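Local coordinates for protein ACDH-11, isoform b (Caenorhabditis elegans, PDB 4Y9J) that belongs to the acyl-CoA dehydrogenase family of flavoproteins and binds flavin-adenine dinucleotide together with the ligand UCC, at residues T448-F460 with I520-A532. Residues are numbered along the deposited sequence; the frame is centred on the assembly and turned at random.
With UCC (S-{(3S,5R,9R)-1-[(2R,3S,4R,5R)-5-(6-amino-9H-purin-9-yl)-4-hydroxy-3-(phosphonooxy)tetrahydrofuran-2-yl]-3,5,9-trihydroxy-8,8-dimethyl-3,5-dioxido-10,14-dioxo-2,4,6-trioxa-11,15-diaza-3lambda~5~,5lambda~5~-diphosphaheptadecan-17-yl} undecanethioate), chain F.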
loop_
_atom_site.group_PDB
_atom_site.type_symbol
_atom_site.label_atom_id
_atom_site.label_comp_id
_atom_site.label_asym_id
_atom_site.label_seq_id
_atom_site.Cartn_x
_atom_site.Cartn_y
_atom_site.Cartn_z
ATOM N N THR B 448 0.757 23.410 -23.784
ATOM C CA THR B 448 -0.706 23.298 -23.710
ATOM C C THR B 448 -1.336 23.709 -25.027
ATOM O O THR B 448 -0.692 24.329 -25.929
ATOM C CB THR B 448 -1.277 24.140 -22.565
ATOM O OG1 THR B 448 -1.233 25.525 -22.926
ATOM C CG2 THR B 448 -0.531 23.874 -21.279
ATOM N N THR B 449 -2.621 23.426 -25.161
ATOM C CA THR B 449 -3.394 23.791 -26.355
ATOM C C THR B 449 -3.227 25.263 -26.755
ATOM O O THR B 449 -2.866 25.570 -27.897
ATOM C CB THR B 449 -4.915 23.489 -26.177
ATOM O OG1 THR B 449 -5.071 22.174 -25.625
ATOM C CG2 THR B 449 -5.573 23.578 -27.533
ATOM N N ASN B 450 -3.369 26.140 -25.763
ATOM C CA ASN B 450 -3.247 27.551 -26.033
ATOM C C ASN B 450 -1.811 28.017 -26.349
ATOM O O ASN B 450 -1.581 28.922 -27.163
ATOM C CB ASN B 450 -3.891 28.338 -24.893
ATOM C CG ASN B 450 -5.436 28.272 -24.960
ATOM O OD1 ASN B 450 -6.001 27.728 -25.901
ATOM N ND2 ASN B 450 -6.104 28.808 -23.954
ATOM N N VAL B 451 -0.874 27.448 -25.643
ATOM C CA VAL B 451 0.521 27.838 -25.800
ATOM C C VAL B 451 0.956 27.444 -27.187
ATOM O O VAL B 451 1.666 28.189 -27.833
ATOM C CB VAL B 451 1.394 27.215 -24.674
ATOM C CG1 VAL B 451 2.893 27.228 -24.993
ATOM C CG2 VAL B 451 1.097 27.907 -23.338
ATOM N N LEU B 452 0.542 26.276 -27.656
ATOM C CA LEU B 452 0.839 25.891 -29.039
ATOM C C LEU B 452 0.067 26.699 -30.063
ATOM O O LEU B 452 0.548 26.911 -31.219
ATOM C CB LEU B 452 0.659 24.400 -29.267
ATOM C CG LEU B 452 1.666 23.531 -28.496
ATOM C CD1 LEU B 452 1.492 22.070 -28.877
ATOM C CD2 LEU B 452 3.109 23.925 -28.714
ATOM N N SER B 453 -1.140 27.120 -29.722
ATOM C CA SER B 453 -1.877 28.034 -30.614
ATOM C C SER B 453 -1.109 29.355 -30.790
ATOM O O SER B 453 -1.107 29.924 -31.872
ATOM C CB SER B 453 -3.307 28.277 -30.109
ATOM O OG SER B 453 -4.107 27.097 -30.106
ATOM N N LEU B 454 -0.418 29.798 -29.740
ATOM C CA LEU B 454 0.439 30.941 -29.826
ATOM C C LEU B 454 1.688 30.673 -30.690
ATOM O O LEU B 454 2.157 31.600 -31.362
ATOM C CB LEU B 454 0.845 31.387 -28.451
ATOM C CG LEU B 454 -0.299 31.989 -27.662
ATOM C CD1 LEU B 454 0.200 32.352 -26.298
ATOM C CD2 LEU B 454 -0.834 33.228 -28.308
ATOM N N ASP B 455 2.175 29.440 -30.712
ATOM C CA ASP B 455 3.301 29.045 -31.569
ATOM C C ASP B 455 2.845 29.088 -32.995
ATOM O O ASP B 455 3.611 29.502 -33.887
ATOM C CB ASP B 455 3.845 27.657 -31.233
ATOM C CG ASP B 455 5.088 27.281 -32.079
ATOM O OD1 ASP B 455 6.057 28.083 -32.093
ATOM O OD2 ASP B 455 5.131 26.197 -32.742
ATOM N N VAL B 456 1.602 28.686 -33.251
ATOM C CA VAL B 456 1.101 28.841 -34.606
ATOM C C VAL B 456 1.218 30.321 -35.058
ATOM O O VAL B 456 1.578 30.651 -36.237
ATOM C CB VAL B 456 -0.343 28.317 -34.719
ATOM C CG1 VAL B 456 -0.907 28.670 -36.077
ATOM C CG2 VAL B 456 -0.393 26.818 -34.537
ATOM N N LEU B 457 0.865 31.223 -34.137
ATOM C CA LEU B 457 1.000 32.654 -34.412
ATOM C C LEU B 457 2.482 33.090 -34.552
ATOM O O LEU B 457 2.816 33.912 -35.399
ATOM C CB LEU B 457 0.284 33.485 -33.349
ATOM C CG LEU B 457 -1.236 33.295 -33.289
ATOM C CD1 LEU B 457 -1.756 34.362 -32.345
ATOM C CD2 LEU B 457 -1.938 33.401 -34.659
ATOM N N ARG B 458 3.383 32.559 -33.734
ATOM C CA ARG B 458 4.800 32.825 -33.963
ATOM C C ARG B 458 5.198 32.381 -35.390
ATOM O O ARG B 458 6.006 33.075 -36.076
ATOM C CB ARG B 458 5.620 32.095 -32.905
ATOM C CG ARG B 458 7.143 32.096 -33.134
ATOM C CD ARG B 458 7.783 30.994 -32.278
ATOM N NE ARG B 458 7.861 31.398 -30.884
ATOM C CZ ARG B 458 7.207 30.852 -29.851
ATOM N NH1 ARG B 458 6.405 29.785 -29.974
ATOM N NH2 ARG B 458 7.386 31.391 -28.650
ATOM N N VAL B 459 4.656 31.245 -35.851
ATOM C CA VAL B 459 4.919 30.774 -37.223
ATOM C C VAL B 459 4.563 31.820 -38.267
ATOM O O VAL B 459 5.355 32.089 -39.200
ATOM C CB VAL B 459 4.301 29.392 -37.536
ATOM C CG1 VAL B 459 4.638 29.003 -38.983
ATOM C CG2 VAL B 459 4.916 28.365 -36.624
ATOM N N PHE B 460 3.398 32.423 -38.134
ATOM C CA PHE B 460 2.946 33.509 -39.077
ATOM C C PHE B 460 3.717 34.843 -38.970
ATOM O O PHE B 460 3.873 35.583 -39.935
ATOM C CB PHE B 460 1.463 33.746 -38.887
ATOM C CG PHE B 460 0.608 32.610 -39.394
ATOM C CD1 PHE B 460 0.562 32.316 -40.730
ATOM C CD2 PHE B 460 -0.175 31.882 -38.567
ATOM C CE1 PHE B 460 -0.248 31.300 -41.217
ATOM C CE2 PHE B 460 -0.992 30.880 -39.053
ATOM C CZ PHE B 460 -1.006 30.564 -40.364
ATOM N N ILE B 520 -5.407 39.411 -31.889
ATOM C CA ILE B 520 -5.395 38.157 -32.604
ATOM C C ILE B 520 -5.066 37.028 -31.649
ATOM O O ILE B 520 -5.490 35.888 -31.862
ATOM C CB ILE B 520 -4.363 38.190 -33.785
ATOM C CG1 ILE B 520 -4.486 36.930 -34.633
ATOM C CG2 ILE B 520 -2.939 38.343 -33.240
ATOM C CD1 ILE B 520 -3.886 37.057 -36.022
ATOM N N ASP B 521 -4.277 37.326 -30.617
ATOM C CA ASP B 521 -3.961 36.364 -29.596
ATOM C C ASP B 521 -5.216 35.749 -28.925
ATOM O O ASP B 521 -5.197 34.584 -28.566
ATOM C CB ASP B 521 -3.021 36.957 -28.523
ATOM C CG ASP B 521 -3.511 38.282 -27.938
ATOM O OD1 ASP B 521 -3.792 39.248 -28.695
ATOM O OD2 ASP B 521 -3.487 38.413 -26.696
ATOM N N SER B 522 -6.272 36.556 -28.777
ATOM C CA SER B 522 -7.543 36.137 -28.174
ATOM C C SER B 522 -8.156 34.965 -28.903
ATOM O O SER B 522 -8.741 34.040 -28.283
ATOM C CB SER B 522 -8.557 37.305 -28.134
ATOM O OG SER B 522 -9.515 36.907 -27.173
ATOM N N VAL B 523 -7.943 34.944 -30.225
ATOM C CA VAL B 523 -8.555 33.930 -31.085
ATOM C C VAL B 523 -7.535 32.923 -31.583
ATOM O O VAL B 523 -7.773 32.206 -32.548
ATOM C CB VAL B 523 -9.360 34.549 -32.242
ATOM C CG1 VAL B 523 -10.576 35.306 -31.684
ATOM C CG2 VAL B 523 -8.529 35.519 -33.077
ATOM N N ALA B 524 -6.389 32.831 -30.919
ATOM C CA ALA B 524 -5.312 31.962 -31.460
ATOM C C ALA B 524 -5.784 30.480 -31.597
ATOM O O ALA B 524 -5.430 29.797 -32.548
ATOM C CB ALA B 524 -4.097 32.070 -30.593
ATOM N N ARG B 525 -6.603 29.961 -30.655
ATOM C CA ARG B 525 -7.030 28.599 -30.750
ATOM C C ARG B 525 -7.999 28.363 -31.914
ATOM O O ARG B 525 -7.952 27.346 -32.590
ATOM C CB ARG B 525 -7.654 28.117 -29.365
ATOM C CG ARG B 525 -8.059 26.686 -29.421
ATOM C CD ARG B 525 -8.871 26.198 -28.209
ATOM N NE ARG B 525 -8.105 26.198 -27.001
ATOM C CZ ARG B 525 -8.357 25.367 -25.977
ATOM N NH1 ARG B 525 -9.356 24.473 -26.043
ATOM N NH2 ARG B 525 -7.604 25.445 -24.918
ATOM N N HIS B 526 -8.899 29.314 -32.149
ATOM C CA HIS B 526 -9.831 29.220 -33.257
ATOM C C HIS B 526 -9.096 29.221 -34.613
ATOM O O HIS B 526 -9.440 28.478 -35.477
ATOM C CB HIS B 526 -10.848 30.341 -33.201
ATOM C CG HIS B 526 -11.688 30.340 -31.962
ATOM N ND1 HIS B 526 -11.205 30.725 -30.726
ATOM C CD2 HIS B 526 -12.979 30.009 -31.772
ATOM C CE1 HIS B 526 -12.180 30.629 -29.826
ATOM N NE2 HIS B 526 -13.259 30.187 -30.436
ATOM N N ILE B 527 -8.078 30.069 -34.750
ATOM C CA ILE B 527 -7.210 30.105 -35.937
ATOM C C ILE B 527 -6.521 28.741 -36.097
ATOM O O ILE B 527 -6.651 28.119 -37.165
ATOM C CB ILE B 527 -6.168 31.246 -35.842
ATOM C CG1 ILE B 527 -6.875 32.588 -35.872
ATOM C CG2 ILE B 527 -5.089 31.119 -36.946
ATOM C CD1 ILE B 527 -6.010 33.809 -35.601
ATOM N N ALA B 528 -5.867 28.235 -35.045
ATOM C CA ALA B 528 -5.186 26.965 -35.114
ATOM C C ALA B 528 -6.114 25.801 -35.490
ATOM O O ALA B 528 -5.754 24.968 -36.324
ATOM C CB ALA B 528 -4.388 26.686 -33.847
ATOM N N PHE B 529 -7.306 25.737 -34.882
ATOM C CA PHE B 529 -8.263 24.678 -35.180
ATOM C C PHE B 529 -8.778 24.745 -36.647
ATOM O O PHE B 529 -9.069 23.730 -37.265
ATOM C CB PHE B 529 -9.463 24.823 -34.257
ATOM C CG PHE B 529 -9.344 24.160 -32.896
ATOM C CD1 PHE B 529 -8.157 23.990 -32.240
ATOM C CD2 PHE B 529 -10.536 23.815 -32.197
ATOM C CE1 PHE B 529 -8.069 23.340 -30.997
ATOM C CE2 PHE B 529 -10.451 23.209 -30.927
ATOM C CZ PHE B 529 -9.219 22.968 -30.337
ATOM N N THR B 530 -8.982 25.953 -37.163
ATOM C CA THR B 530 -9.437 26.111 -38.545
ATOM C C THR B 530 -8.401 25.572 -39.506
ATOM O O THR B 530 -8.739 24.905 -40.457
ATOM C CB THR B 530 -9.756 27.562 -38.854
ATOM O OG1 THR B 530 -10.758 28.011 -37.940
ATOM C CG2 THR B 530 -10.236 27.701 -40.284
ATOM N N ILE B 531 -7.136 25.865 -39.227
ATOM C CA ILE B 531 -6.034 25.318 -40.013
ATOM C C ILE B 531 -6.082 23.770 -39.978
ATOM O O ILE B 531 -6.063 23.074 -41.071
ATOM C CB ILE B 531 -4.685 25.887 -39.552
ATOM C CG1 ILE B 531 -4.642 27.363 -39.894
ATOM C CG2 ILE B 531 -3.514 25.158 -40.263
ATOM C CD1 ILE B 531 -3.483 28.149 -39.326
ATOM N N ALA B 532 -6.205 23.235 -38.777
ATOM C CA ALA B 532 -6.209 21.798 -38.620
ATOM C C ALA B 532 -7.308 21.195 -39.454
ATOM O O ALA B 532 -7.089 20.259 -40.162
ATOM C CB ALA B 532 -6.385 21.408 -37.161
HETATM O OA1 UCC F . 6.680 18.400 -21.269
HETATM C CA1 UCC F . 7.850 17.889 -21.466
HETATM C CA2 UCC F . 8.255 16.411 -21.511
HETATM C CA3 UCC F . 7.204 15.358 -21.682
HETATM C CA4 UCC F . 7.663 14.229 -22.664
HETATM C CA5 UCC F . 6.824 14.297 -23.947
HETATM C CA6 UCC F . 6.417 12.941 -24.406
HETATM C CA7 UCC F . 5.586 13.001 -25.677
HETATM C CA8 UCC F . 5.533 11.549 -25.932
HETATM C CA9 UCC F . 4.300 10.906 -26.271
HETATM C C10 UCC F . 3.823 9.957 -25.266
HETATM C C11 UCC F . 2.507 10.596 -24.847
HETATM S S UCC F . 9.264 18.757 -21.681
HETATM C CP1 UCC F . 8.881 20.546 -21.563
HETATM C CP2 UCC F . 7.938 21.066 -22.604
HETATM N NP1 UCC F . 7.893 22.543 -22.638
HETATM C CP3 UCC F . 7.326 23.114 -23.702
HETATM O OP1 UCC F . 6.734 22.498 -24.589
HETATM C CP4 UCC F . 7.494 24.614 -23.839
HETATM C CP5 UCC F . 6.117 25.258 -24.058
HETATM N NP2 UCC F . 6.440 26.646 -24.362
HETATM C CP6 UCC F . 6.782 27.094 -25.569
HETATM O OP2 UCC F . 6.755 26.403 -26.578
HETATM C CP8 UCC F . 7.093 28.576 -25.626
HETATM O OP3 UCC F . 6.430 29.148 -26.795
HETATM C CPB UCC F . 8.537 28.954 -25.860
HETATM C CP7 UCC F . 9.350 28.188 -26.915
HETATM C CP9 UCC F . 9.229 28.178 -24.656
HETATM C CPA UCC F . 8.924 30.353 -25.333
HETATM O O7 UCC F . 10.339 30.580 -25.553
HETATM P P2 UCC F . 10.918 32.093 -25.599
HETATM O O21 UCC F . 12.427 32.067 -25.776
HETATM O O22 UCC F . 10.192 32.862 -24.485
HETATM O O6 UCC F . 10.187 32.611 -26.957
HETATM P P1 UCC F . 10.847 33.094 -28.324
HETATM O O11 UCC F . 11.756 34.302 -28.149
HETATM O O12 UCC F . 9.661 33.193 -29.236
HETATM O "O5'" UCC F . 11.741 31.738 -28.705
HETATM C "C5'" UCC F . 13.182 31.829 -28.823
HETATM C "C4'" UCC F . 13.678 31.272 -30.171
HETATM C "C3'" UCC F . 13.092 32.049 -31.346
HETATM O "O3'" UCC F . 14.078 31.986 -32.345
HETATM P P3 UCC F . 14.830 33.271 -32.872
HETATM O O33 UCC F . 15.840 32.675 -33.828
HETATM O O32 UCC F . 15.567 33.800 -31.664
HETATM O O31 UCC F . 13.703 34.149 -33.470
HETATM C "C2'" UCC F . 11.871 31.263 -31.804
HETATM O "O2'" UCC F . 11.604 31.313 -33.205
HETATM O "O4'" UCC F . 13.233 29.908 -30.329
HETATM C "C1'" UCC F . 12.381 29.856 -31.467
HETATM N N9 UCC F . 11.346 28.830 -31.283
HETATM C C4 UCC F . 11.145 27.865 -32.174
HETATM N N3 UCC F . 11.743 27.472 -33.325
HETATM C C8 UCC F . 10.444 28.760 -30.275
HETATM N N7 UCC F . 9.654 27.690 -30.481
HETATM C C5 UCC F . 10.036 27.086 -31.628
HETATM C C6 UCC F . 9.648 25.869 -32.391
HETATM N N6 UCC F . 8.626 25.102 -31.936
HETATM N N1 UCC F . 10.297 25.616 -33.573
HETATM C C2 UCC F . 11.305 26.400 -34.008
#
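Both NE and NH2 of Arg525 donate hydrogen bonds to one oxygen, Asn450 OD1, at 2.8 Å and 3.0 Å respectively. That oxygen sits in the guanidinium plane, while the amide itself is turned 66° from it; NE comes close to the carbonyl plane, NH2 from well above it. A bend at chi3 (-66°) brings the guanidinium under Thr449, whose CG2 lies 3.6 Å above the centre of one face. NH2 also forms a salt bridge with Glu416 of the second subunit, and Asn450 ND2 is hydrogen-bonded to Thr357 of that subunit, so both partners of the pair are also tied to the second subunit. The helices cross at 75° with axes 8.4 Å apart, with the small side chains of Ser453, Ala524 and Ala528 at the crossing. Ser453 OG turns back to Thr449 O, which also receives Ser453 N from its other face. Further along, Leu457 CD1 rests on Ala524 CB (3.7 Å), and Ile531 CD1 meets the Phe460 ring at its edge, 3.6 Å from CZ. Arg458 hydrogen-bonds UCC O12 and OP3 from the side of helix 449-460 turned from this interface. The contact joins that ligand-binding helix of the acyl-CoA dehydrogenase C-terminal domain to the ACDH-11 C-terminal helices.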